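Local coordinates for beta-ketoacyl-[acyl-carrier-protein] synthase FabY (Pseudomonas aeruginosa, PDB 4CW4) that condenses acetyl-CoA with malonyl-acyl carrier protein to make beta-acetoacetyl-ACP, the primer that starts fatty acid synthesis, at residues Arg353-Asn358 with Trp466-Val471; Asp506-Asp511 with Leu517-Arg522; Glu615-Pro620 with Leu626-Asp631. All coordinates share one frame; numbering follows the deposited sequence. Where two conformers were deposited one is given.

Interaction 1. Residues Arg353-Asn358 with Trp466-Val471; sequences RPFGEN and WPVTAV
P354 and A470 meet through bare carbon: CB of P354 stands 3.5 Å from CB of A470, and the next ring atom of the proline, CG, also lies close to that methyl. The short side chain of A470 lets the two backbones come this near, which probably suits alanine here. One residue on, CG1 of V468 meets the ring of F355 at a slant, 4.2 Å from CE2 of F355. CG of F355 is set beside its own backbone N and trans to the carbonyl carbon (chi1 -60°), which carries the ring out from the loop; taken whole, the two side chains cross at about a right angle.

The loop owes its shape to a type II turn from R353 to G356. P354, its phi restricted by the ring, takes the second position, and F355 takes the third with a positive phi (67°), unusual for a residue with a side chain. Two donors grip O of R353 from opposite faces of its plane: the turn's own G356 N, and ND2 of N358 at 3.0 Å. N358 is held in turn by R447 through OD1.

Carbon surfaces alone thus join the loop to V468 and A470 in this buried contact, while polar bonds within the loop hold its shape.

Interaction 2. Residues Asp506-Asp511 with Leu517-Arg522; sequences DKVADD and LSISNR
V508 and I519 supply the apolar part of this contact: CG2 of V508 lies 3.9 Å from CG2 of I519, methyl against methyl, with the two side chains crossing at about a right angle. In I519 this methyl is trans to the backbone N, while CG1 sits beside the backbone N, trans to the carbonyl carbon (chi1 -56°), which leaves the short branch, not the long one, to meet the valine. Beta-branched residues suit both places, since each presents a methyl close to its own backbone where two backbones run side by side. I519 also packs on V468, I502 and V512.

The polar part lies at the other end, where the backbone O of D506 lies near the amide of N521. ND2 of N521 is 3.6 Å from O of D506, and a water joins the two: it donates to O of D506 at 2.6 Å and accepts from ND2 of N521 at 3.3 Å. The same ND2 donates to O of I505, so the amide reaches I505 directly and D506 through the water. In the conformer given, OD2 of D506 forms a salt bridge with R350.

Within 517-522, OG of S520 accepts from N of R522 at 3.1 Å, an ST turn. One guanidinium face of R522 lies against OD1 of N521. K507 and D510 make a long salt bridge, NZ to OD2 3.8 Å.

Although 506-508 and 519-521 run 173° apart, nearly antiparallel, a methyl contact and a shared water join them, and the firmer polar bonds of D506 and N521 go to R350 and I505.

Interaction 3. Residues Glu615-Pro620 with Leu626-Asp631; sequences EQVTVP and LVYKKD
Y628 lays its ring along the backbone of E615 and Q616, with CA of Q616 over one face, 4.0 Å above the plane and offset toward the rim. Its CE2 comes within 3.4 Å of N of Q616. CG of Y628 lies beside its backbone N, trans to the carbonyl carbon (chi1 -52°), which turns the ring back toward E615 and Q616. It crosses V617 obliquely, CG2 of V617 lying 3.9 Å from CE1 of Y628. A tyrosine suits this place because its flat ring lies alongside that backbone while its hydroxyl bonds to O of S613.

V617 and L626 form an antiparallel hydrogen-bonded pair, V617 N to L626 O and L626 N to V617 O, each 2.8 Å. Their side chains share one face of the sheet, CB to CB 4.2 Å; both are buried, which suits apolar residues, and V617 also packs on I610. On the other face Q616 and V627 are a non-hydrogen-bonded pair; the extended glutamine chain brings OE1 to 4.0 Å from CG2 of V627. A weak bond from N of Y628 to O of E615 continues the pairing.

This hairpin forms two strands of a three-stranded antiparallel sheet completed by 611-612, and L626 and Y628 pack on L412 and A415 of the second subunit's helix 409-425.

Interactions 1 and 2 are neighbours, their centres 7 Å apart, and they share a sheet in which strands 466-469 and 517-519 run parallel. Two probable backbone hydrogen bonds join them, W466 O to S518 N at 2.8 Å and F355 O to A509 N at 2.9 Å, so both the strands and the loops are tied. Interaction 1 is the nearer to H439, a predicted active-site residue: F355 comes to about 7 Å from it, side chain to side chain, against about 12 Å for I519 of interaction 2. Interaction 3 lies across the chain's centre, 50 and 56 Å from the other two between centres, away from the annotated sites and at the dimer interface.

Interaction 1. Residues Arg353-Asn358 with Trp466-Val471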
loop_
_atom_site.group_PDB
_atom_site.type_symbol
_atom_site.label_atom_id
_atom_site.label_comp_id
_atom_site.label_asym_id
_atom_site.label_seq_id
_atom_site.Cartn_x
_atom_site.Cartn_y
_atom_site.Cartn_z
ATOM N N ARG A 353 8.545 23.363 13.390
ATOM C CA ARG A 353 8.981 23.715 14.744
ATOM C C ARG A 353 8.572 22.639 15.763
ATOM O O ARG A 353 7.726 22.885 16.627
ATOM C CB ARG A 353 8.327 25.056 15.135
ATOM C CG ARG A 353 8.888 26.252 14.384
ATOM C CD ARG A 353 7.879 27.413 14.369
ATOM N NE ARG A 353 8.361 28.653 13.759
ATOM C CZ ARG A 353 8.849 29.698 14.425
ATOM N NH1 ARG A 353 8.982 29.661 15.752
ATOM N NH2 ARG A 353 9.215 30.789 13.757
ATOM N N PRO A 354 9.074 21.408 15.595
ATOM C CA PRO A 354 8.727 20.334 16.543
ATOM C C PRO A 354 8.945 20.763 17.998
ATOM O O PRO A 354 9.986 21.308 18.314
ATOM C CB PRO A 354 9.694 19.204 16.162
ATOM C CG PRO A 354 10.106 19.497 14.755
ATOM C CD PRO A 354 10.128 21.006 14.659
ATOM N N PHE A 355 7.948 20.518 18.842
ATOM C CA PHE A 355 8.003 20.787 20.280
ATOM C C PHE A 355 8.061 22.260 20.671
ATOM O O PHE A 355 8.114 22.562 21.852
ATOM C CB PHE A 355 9.111 19.968 20.950
ATOM C CG PHE A 355 8.901 18.489 20.784
ATOM C CD1 PHE A 355 7.874 17.838 21.446
ATOM C CD2 PHE A 355 9.683 17.774 19.911
ATOM C CE1 PHE A 355 7.637 16.497 21.231
ATOM C CE2 PHE A 355 9.471 16.428 19.707
ATOM C CZ PHE A 355 8.451 15.781 20.377
ATOM N N GLY A 356 7.998 23.163 19.685
ATOM C CA GLY A 356 7.895 24.579 19.951
ATOM C C GLY A 356 6.489 25.084 19.743
ATOM O O GLY A 356 5.599 24.306 19.444
ATOM N N GLU A 357 6.286 26.383 19.929
ATOM C CA GLU A 357 5.088 27.016 19.380
ATOM C C GLU A 357 5.019 26.617 17.900
ATOM O O GLU A 357 5.993 26.762 17.159
ATOM C CB GLU A 357 5.121 28.532 19.546
ATOM C CG GLU A 357 5.198 28.995 20.995
ATOM C CD GLU A 357 3.983 28.597 21.805
ATOM O OE1 GLU A 357 2.864 28.620 21.251
ATOM O OE2 GLU A 357 4.152 28.247 22.997
ATOM N N ASN A 358 3.885 26.076 17.475
ATOM C CA ASN A 358 3.790 25.519 16.134
ATOM C C ASN A 358 2.346 25.447 15.662
ATOM O O ASN A 358 1.424 25.796 16.419
ATOM C CB ASN A 358 4.542 24.167 16.017
ATOM C CG ASN A 358 4.010 23.089 16.944
ATOM O OD1 ASN A 358 2.837 23.094 17.324
ATOM N ND2 ASN A 358 4.863 22.106 17.262
ATOM N N TRP A 466 16.375 12.270 28.846
ATOM C CA TRP A 466 16.376 11.419 27.650
ATOM C C TRP A 466 16.523 12.310 26.433
ATOM O O TRP A 466 15.641 13.119 26.158
ATOM C CB TRP A 466 15.073 10.651 27.537
ATOM C CG TRP A 466 15.111 9.322 26.817
ATOM C CD1 TRP A 466 16.197 8.638 26.381
ATOM C CD2 TRP A 466 13.971 8.527 26.492
ATOM N NE1 TRP A 466 15.805 7.452 25.793
ATOM C CE2 TRP A 466 14.438 7.361 25.858
ATOM C CE3 TRP A 466 12.600 8.695 26.685
ATOM C CZ2 TRP A 466 13.575 6.352 25.414
ATOM C CZ3 TRP A 466 11.741 7.703 26.243
ATOM C CH2 TRP A 466 12.237 6.536 25.622
ATOM N N PRO A 467 17.630 12.176 25.700
ATOM C CA PRO A 467 17.816 13.121 24.596
ATOM C C PRO A 467 16.849 12.861 23.453
ATOM O O PRO A 467 16.649 11.710 23.017
ATOM C CB PRO A 467 19.270 12.891 24.162
ATOM C CG PRO A 467 19.909 12.206 25.341
ATOM C CD PRO A 467 18.836 11.364 25.938
ATOM N N VAL A 468 16.265 13.958 22.973
ATOM C CA VAL A 468 15.276 13.941 21.902
ATOM C C VAL A 468 15.721 14.834 20.744
ATOM O O VAL A 468 16.160 15.968 20.946
ATOM C CB VAL A 468 13.892 14.429 22.423
ATOM C CG1 VAL A 468 12.870 14.541 21.295
ATOM C CG2 VAL A 468 13.371 13.530 23.526
ATOM N N THR A 469 15.587 14.323 19.525
ATOM C CA THR A 469 15.858 15.084 18.318
ATOM C C THR A 469 14.670 14.911 17.361
ATOM O O THR A 469 13.878 13.988 17.523
ATOM C CB THR A 469 17.201 14.651 17.694
ATOM O OG1 THR A 469 17.556 15.522 16.603
ATOM C CG2 THR A 469 17.175 13.202 17.226
ATOM N N ALA A 470 14.528 15.831 16.405
ATOM C CA ALA A 470 13.355 15.867 15.525
ATOM C C ALA A 470 13.737 16.264 14.097
ATOM O O ALA A 470 13.889 17.430 13.777
ATOM C CB ALA A 470 12.308 16.814 16.092
ATOM N N VAL A 471 13.922 15.256 13.253
ATOM C CA VAL A 471 14.473 15.478 11.926
ATOM C C VAL A 471 13.544 16.345 11.061
ATOM O O VAL A 471 14.010 17.026 10.150
ATOM C CB VAL A 471 14.772 14.138 11.216
ATOM C CG1 VAL A 471 13.473 13.493 10.710
ATOM C CG2 VAL A 471 15.788 14.328 10.092
#

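Interaction 2. Residues Asp506-Asp511 with Leu517-Arg522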
loop_
_atom_site.group_PDB
_atom_site.type_symbol
_atom_site.label_atom_id
_atom_site.label_comp_id
_atom_site.label_asym_id
_atom_site.label_seq_id
_atom_site.Cartn_x
_atom_site.Cartn_y
_atom_site.Cartn_z
ATOM N N ASP A 506 12.604 28.521 19.447
ATOM C CA ASP A 506 13.325 29.385 20.374
ATOM C C ASP A 506 13.332 28.855 21.763
ATOM O O ASP A 506 14.199 29.200 22.567
ATOM C CB ASP A 506 12.718 30.769 20.358
ATOM C CG ASP A 506 13.073 31.500 19.112
ATOM O OD1 ASP A 506 14.274 31.498 18.803
ATOM O OD2 ASP A 506 12.170 32.007 18.422
ATOM N N LYS A 507 12.328 28.049 22.035
ATOM C CA LYS A 507 12.216 27.307 23.257
ATOM C C LYS A 507 11.068 26.334 23.088
ATOM O O LYS A 507 10.231 26.444 22.182
ATOM C CB LYS A 507 11.981 28.207 24.454
ATOM C CG LYS A 507 10.554 28.616 24.711
ATOM C CD LYS A 507 10.356 28.926 26.190
ATOM C CE LYS A 507 8.880 28.913 26.534
ATOM N NZ LYS A 507 8.120 29.677 25.521
ATOM N N VAL A 508 11.038 25.374 23.988
ATOM C CA VAL A 508 10.027 24.340 23.971
ATOM C C VAL A 508 8.706 24.947 24.445
ATOM O O VAL A 508 8.688 25.744 25.391
ATOM C CB VAL A 508 10.508 23.174 24.857
ATOM C CG1 VAL A 508 9.418 22.160 25.059
ATOM C CG2 VAL A 508 11.754 22.533 24.234
ATOM N N ALA A 509 7.607 24.628 23.765
ATOM C CA ALA A 509 6.312 25.170 24.169
ATOM C C ALA A 509 5.982 24.838 25.622
ATOM O O ALA A 509 6.343 23.770 26.132
ATOM C CB ALA A 509 5.187 24.688 23.243
ATOM N N ASP A 510 5.257 25.751 26.268
ATOM C CA ASP A 510 4.936 25.611 27.680
ATOM C C ASP A 510 4.145 24.355 28.020
ATOM O O ASP A 510 4.195 23.901 29.148
ATOM C CB ASP A 510 4.151 26.831 28.164
ATOM C CG ASP A 510 4.943 28.111 28.056
ATOM O OD1 ASP A 510 5.759 28.357 28.964
ATOM O OD2 ASP A 510 4.755 28.853 27.062
ATOM N N ASP A 511 3.418 23.787 27.059
ATOM C CA ASP A 511 2.575 22.625 27.350
ATOM C C ASP A 511 3.263 21.289 27.081
ATOM O O ASP A 511 2.661 20.237 27.243
ATOM C CB ASP A 511 1.214 22.711 26.641
ATOM C CG ASP A 511 1.321 22.806 25.123
ATOM O OD1 ASP A 511 2.430 22.602 24.575
ATOM O OD2 ASP A 511 0.260 23.065 24.482
ATOM N N LEU A 517 12.857 14.478 29.832
ATOM C CA LEU A 517 13.346 14.614 28.463
ATOM C C LEU A 517 14.316 15.774 28.346
ATOM O O LEU A 517 14.182 16.792 29.046
ATOM C CB LEU A 517 12.192 14.855 27.474
ATOM C CG LEU A 517 11.002 13.895 27.507
ATOM C CD1 LEU A 517 9.958 14.262 26.469
ATOM C CD2 LEU A 517 11.433 12.455 27.321
ATOM N N SER A 518 15.276 15.622 27.440
ATOM C CA SER A 518 16.201 16.696 27.110
ATOM C C SER A 518 16.021 17.082 25.647
ATOM O O SER A 518 16.514 16.396 24.734
ATOM C CB SER A 518 17.647 16.286 27.369
ATOM O OG SER A 518 18.555 17.279 26.910
ATOM N N ILE A 519 15.275 18.162 25.443
ATOM C CA ILE A 519 14.930 18.662 24.116
ATOM C C ILE A 519 15.629 20.004 23.920
ATOM O O ILE A 519 15.319 20.984 24.613
ATOM C CB ILE A 519 13.408 18.888 23.962
ATOM C CG1 ILE A 519 12.617 17.611 24.280
ATOM C CG2 ILE A 519 13.098 19.316 22.541
ATOM C CD1 ILE A 519 11.150 17.830 24.488
ATOM N N SER A 520 16.597 20.054 23.011
ATOM C CA SER A 520 17.410 21.243 22.853
ATOM C C SER A 520 17.293 21.838 21.459
ATOM O O SER A 520 17.113 21.102 20.477
ATOM C CB SER A 520 18.868 20.905 23.117
ATOM O OG SER A 520 19.676 22.049 22.949
ATOM N N ASN A 521 17.442 23.164 21.387
ATOM C CA ASN A 521 17.440 23.859 20.102
ATOM C C ASN A 521 18.840 24.037 19.537
ATOM O O ASN A 521 19.018 24.685 18.501
ATOM C CB ASN A 521 16.659 25.187 20.154
ATOM C CG ASN A 521 17.350 26.267 20.946
ATOM O OD1 ASN A 521 18.328 26.038 21.651
ATOM N ND2 ASN A 521 16.813 27.476 20.839
ATOM N N ARG A 522 19.812 23.415 20.211
ATOM C CA ARG A 522 21.224 23.417 19.816
ATOM C C ARG A 522 21.704 21.994 19.596
ATOM O O ARG A 522 21.221 21.068 20.249
ATOM C CB ARG A 522 22.136 24.046 20.911
ATOM C CG ARG A 522 21.621 25.330 21.540
ATOM C CD ARG A 522 21.889 26.538 20.664
ATOM N NE ARG A 522 21.636 27.794 21.377
ATOM C CZ ARG A 522 20.997 28.852 20.871
ATOM N NH1 ARG A 522 20.532 28.843 19.625
ATOM N NH2 ARG A 522 20.826 29.936 21.620
HETATM O O HOH W 1 16.540 30.277 22.559
#

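Interaction 3. Residues Glu615-Pro620 with Leu626-Asp631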
loop_
_atom_site.group_PDB
_atom_site.type_symbol
_atom_site.label_atom_id
_atom_site.label_comp_id
_atom_site.label_asym_id
_atom_site.label_seq_id
_atom_site.Cartn_x
_atom_site.Cartn_y
_atom_site.Cartn_z
ATOM N N GLU A 615 13.504 -31.021 -6.201
ATOM C CA GLU A 615 14.511 -30.604 -5.218
ATOM C C GLU A 615 14.925 -29.136 -5.300
ATOM O O GLU A 615 15.327 -28.557 -4.288
ATOM C CB GLU A 615 15.781 -31.455 -5.350
ATOM C CG GLU A 615 15.581 -32.922 -4.998
ATOM C CD GLU A 615 14.870 -33.700 -6.089
ATOM O OE1 GLU A 615 15.239 -33.537 -7.279
ATOM O OE2 GLU A 615 13.936 -34.466 -5.759
ATOM N N GLN A 616 14.879 -28.535 -6.490
ATOM C CA GLN A 616 15.409 -27.178 -6.652
ATOM C C GLN A 616 14.930 -26.562 -7.966
ATOM O O GLN A 616 14.404 -27.264 -8.848
ATOM C CB GLN A 616 16.948 -27.186 -6.593
ATOM C CG GLN A 616 17.614 -27.928 -7.741
ATOM C CD GLN A 616 19.128 -27.913 -7.639
ATOM O OE1 GLN A 616 19.687 -28.040 -6.556
ATOM N NE2 GLN A 616 19.794 -27.742 -8.769
ATOM N N VAL A 617 15.099 -25.246 -8.065
ATOM C CA VAL A 617 14.871 -24.511 -9.298
ATOM C C VAL A 617 16.174 -23.838 -9.682
ATOM O O VAL A 617 16.814 -23.213 -8.842
ATOM C CB VAL A 617 13.809 -23.416 -9.109
ATOM C CG1 VAL A 617 13.582 -22.649 -10.402
ATOM C CG2 VAL A 617 12.524 -24.033 -8.627
ATOM N N THR A 618 16.563 -23.980 -10.942
ATOM C CA THR A 618 17.691 -23.242 -11.483
ATOM C C THR A 618 17.160 -22.092 -12.326
ATOM O O THR A 618 16.343 -22.275 -13.232
ATOM C CB THR A 618 18.637 -24.135 -12.313
ATOM O OG1 THR A 618 19.247 -25.116 -11.459
ATOM C CG2 THR A 618 19.748 -23.312 -12.931
ATOM N N VAL A 619 17.629 -20.898 -12.005
ATOM C CA VAL A 619 17.186 -19.679 -12.663
ATOM C C VAL A 619 18.310 -19.115 -13.531
ATOM O O VAL A 619 19.412 -18.860 -13.036
ATOM C CB VAL A 619 16.775 -18.616 -11.622
ATOM C CG1 VAL A 619 16.214 -17.386 -12.310
ATOM C CG2 VAL A 619 15.755 -19.194 -10.633
ATOM N N PRO A 620 18.046 -18.928 -14.835
ATOM C CA PRO A 620 19.068 -18.316 -15.692
ATOM C C PRO A 620 19.646 -17.030 -15.094
ATOM O O PRO A 620 18.913 -16.201 -14.547
ATOM C CB PRO A 620 18.299 -18.014 -16.974
ATOM C CG PRO A 620 17.248 -19.036 -17.028
ATOM C CD PRO A 620 16.838 -19.290 -15.600
ATOM N N LEU A 626 18.050 -22.429 -6.441
ATOM C CA LEU A 626 17.079 -22.192 -5.387
ATOM C C LEU A 626 16.700 -23.575 -4.871
ATOM O O LEU A 626 15.963 -24.302 -5.537
ATOM C CB LEU A 626 15.855 -21.454 -5.946
ATOM C CG LEU A 626 14.834 -20.903 -4.955
ATOM C CD1 LEU A 626 13.824 -20.032 -5.688
ATOM C CD2 LEU A 626 14.118 -21.994 -4.193
ATOM N N VAL A 627 17.230 -23.950 -3.710
ATOM C CA VAL A 627 16.951 -25.261 -3.122
ATOM C C VAL A 627 15.820 -25.095 -2.131
ATOM O O VAL A 627 15.904 -24.236 -1.273
ATOM C CB VAL A 627 18.194 -25.813 -2.405
ATOM C CG1 VAL A 627 17.942 -27.223 -1.882
ATOM C CG2 VAL A 627 19.394 -25.767 -3.335
ATOM N N TYR A 628 14.771 -25.904 -2.251
ATOM C CA TYR A 628 13.611 -25.775 -1.379
ATOM C C TYR A 628 14.044 -26.015 0.057
ATOM O O TYR A 628 14.798 -26.954 0.336
ATOM C CB TYR A 628 12.531 -26.789 -1.754
ATOM C CG TYR A 628 12.131 -26.781 -3.219
ATOM C CD1 TYR A 628 11.804 -25.604 -3.871
ATOM C CD2 TYR A 628 12.090 -27.958 -3.946
ATOM C CE1 TYR A 628 11.444 -25.596 -5.195
ATOM C CE2 TYR A 628 11.741 -27.961 -5.273
ATOM C CZ TYR A 628 11.418 -26.771 -5.900
ATOM O OH TYR A 628 11.060 -26.774 -7.230
ATOM N N LYS A 629 13.566 -25.170 0.964
ATOM C CA LYS A 629 13.986 -25.248 2.358
ATOM C C LYS A 629 13.240 -26.311 3.148
ATOM O O LYS A 629 12.017 -26.416 3.087
ATOM C CB LYS A 629 13.861 -23.873 3.026
ATOM C CG LYS A 629 14.961 -22.903 2.591
ATOM C CD LYS A 629 14.848 -21.558 3.288
ATOM C CE LYS A 629 16.132 -20.745 3.169
ATOM N NZ LYS A 629 16.346 -20.153 1.816
ATOM N N LYS A 630 14.002 -27.114 3.881
ATOM C CA LYS A 630 13.438 -28.108 4.785
ATOM C C LYS A 630 12.661 -27.408 5.897
ATOM O O LYS A 630 13.165 -26.483 6.525
ATOM C CB LYS A 630 14.558 -28.971 5.381
ATOM C CG LYS A 630 14.105 -29.979 6.435
ATOM C CD LYS A 630 13.378 -31.158 5.807
ATOM C CE LYS A 630 13.183 -32.313 6.809
ATOM N NZ LYS A 630 12.144 -32.040 7.853
ATOM N N ASP A 631 11.446 -27.889 6.139
ATOM C CA ASP A 631 10.499 -27.304 7.079
ATOM C C ASP A 631 10.430 -28.171 8.340
ATOM O O ASP A 631 10.256 -29.382 8.241
ATOM C CB ASP A 631 9.123 -27.273 6.405
ATOM C CG ASP A 631 8.084 -26.549 7.219
ATOM O OD1 ASP A 631 8.461 -25.832 8.171
ATOM O OD2 ASP A 631 6.886 -26.688 6.885
#